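Glutathione S-transferase (Lodderomyces elongisporus, PDB 4IVF) probably acts as a glutathione transferase, binding two glutathione molecules per subunit at its thioredoxin-like N-terminal domain and the adjoining helical domain. Local coordinates at residues S159-K162 with A163-S166. Sequence-based numbering, arbitrary orientation.
Sequences SRNK and ANDS
A Schellman motif joins Asn161 to Ser166 in the loop that follows helix 137-159, in the all-helical C-terminal domain of the glutathione transferase fold. It closes the short 3-10 turn of Lys162 and Ala163 with a pair of bonds: Ser166 N to Asn161 O at 2.8 Å and, inside it, Asp165 N to Lys162 O at 3.0 Å. Asn164 N gives the 3-10 bond of the turn, to Asn161 O at 3.2 Å, from the opposite face of the carbonyl plane to Ser166 N.

The two asparagine side chains brace this backbone. With CG of Asn161 anti to its own N (chi1 -165°), the amide swings toward Asn164, whose ND2 reaches Asn161 OD1 at 2.9 Å in a nearly straight bond (165°). The amide planes are turned 62° apart: ND2 is moderately tilted from the carbonyl plane of Asn161, while OD1 lies nearly in the amide plane of Asn164. Asparagine suits position 161 because ND2 can donate while OD1 accepts: ND2 goes to the carbonyls of Tyr168 and Gly171 farther along the loop.

Asp165 and Ser166 both take left-handed backbone conformations, Asp165 where a Schellman motif needs one, curling the chain back toward the helix. There Ser166 OG bonds Leu158 O, and Ser159 and Ser166 touch Leu200 of helix 199-209. Lys162, exposed, suits the outer side of the turn. The buried amide of Asn161 thus has both its oxygen and its nitrogen engaged, which should hold its rotation fixed and tie the turn to the loop beyond.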
loop_
_atom_site.group_PDB
_atom_site.type_symbol
_atom_site.label_atom_id
_atom_site.label_comp_id
_atom_site.label_asym_id
_atom_site.label_seq_id
_atom_site.Cartn_x
_atom_site.Cartn_y
_atom_site.Cartn_z
ATOM N N SER F 159 10.852 -7.749 17.038
ATOM C CA SER F 159 11.228 -8.782 18.005
ATOM C C SER F 159 11.694 -10.065 17.318
ATOM O O SER F 159 12.454 -10.849 17.892
ATOM C CB SER F 159 10.070 -9.095 18.957
ATOM O OG SER F 159 9.112 -9.916 18.322
ATOM N N ARG F 160 11.237 -10.272 16.090
ATOM C CA ARG F 160 11.618 -11.440 15.325
ATOM C C ARG F 160 12.977 -11.273 14.642
ATOM O O ARG F 160 13.492 -12.213 14.045
ATOM C CB ARG F 160 10.533 -11.776 14.303
ATOM C CG ARG F 160 9.217 -12.138 14.945
ATOM C CD ARG F 160 8.129 -12.335 13.917
ATOM N NE ARG F 160 6.823 -12.452 14.558
ATOM C CZ ARG F 160 5.820 -13.188 14.090
ATOM N NH1 ARG F 160 5.976 -13.887 12.972
ATOM N NH2 ARG F 160 4.664 -13.227 14.744
ATOM N N ASN F 161 13.560 -10.083 14.732
ATOM C CA ASN F 161 14.882 -9.840 14.146
ATOM C C ASN F 161 15.950 -9.819 15.242
ATOM O O ASN F 161 16.753 -8.890 15.342
ATOM C CB ASN F 161 14.888 -8.535 13.339
ATOM C CG ASN F 161 16.091 -8.417 12.414
ATOM O OD1 ASN F 161 16.874 -9.347 12.279
ATOM N ND2 ASN F 161 16.234 -7.268 11.772
ATOM N N LYS F 162 15.937 -10.860 16.064
ATOM C CA LYS F 162 16.859 -10.989 17.192
ATOM C C LYS F 162 18.318 -11.054 16.748
ATOM O O LYS F 162 19.197 -10.504 17.410
ATOM C CB LYS F 162 16.524 -12.244 17.997
ATOM C CG LYS F 162 15.159 -12.241 18.657
ATOM C CD LYS F 162 15.223 -11.705 20.083
ATOM C CE LYS F 162 13.870 -11.820 20.777
ATOM N NZ LYS F 162 13.350 -13.217 20.740
ATOM N N ALA F 163 18.581 -11.724 15.628
ATOM C CA ALA F 163 19.961 -11.872 15.157
ATOM C C ALA F 163 20.624 -10.529 14.866
ATOM O O ALA F 163 21.846 -10.430 14.847
ATOM C CB ALA F 163 20.027 -12.777 13.943
ATOM N N ASN F 164 19.811 -9.499 14.644
ATOM C CA ASN F 164 20.314 -8.146 14.465
ATOM C C ASN F 164 19.894 -7.168 15.563
ATOM O O ASN F 164 19.642 -5.994 15.281
ATOM C CB ASN F 164 19.864 -7.617 13.105
ATOM C CG ASN F 164 20.448 -8.407 11.971
ATOM O OD1 ASN F 164 21.591 -8.175 11.568
ATOM N ND2 ASN F 164 19.676 -9.358 11.450
ATOM N N ASP F 165 19.809 -7.657 16.799
ATOM C CA ASP F 165 19.425 -6.855 17.967
ATOM C C ASP F 165 18.127 -6.062 17.755
ATOM O O ASP F 165 17.941 -4.996 18.349
ATOM C CB ASP F 165 20.554 -5.905 18.390
ATOM C CG ASP F 165 21.903 -6.609 18.555
ATOM O OD1 ASP F 165 21.948 -7.736 19.103
ATOM O OD2 ASP F 165 22.929 -6.024 18.132
ATOM N N SER F 166 17.259 -6.568 16.885
ATOM C CA SER F 166 15.965 -5.946 16.635
ATOM C C SER F 166 16.083 -4.479 16.236
ATOM O O SER F 166 15.244 -3.662 16.616
ATOM C CB SER F 166 15.097 -6.066 17.886
ATOM O OG SER F 166 14.871 -7.426 18.195
HETATM O O HOH W 1 16.816 -12.868 14.294
#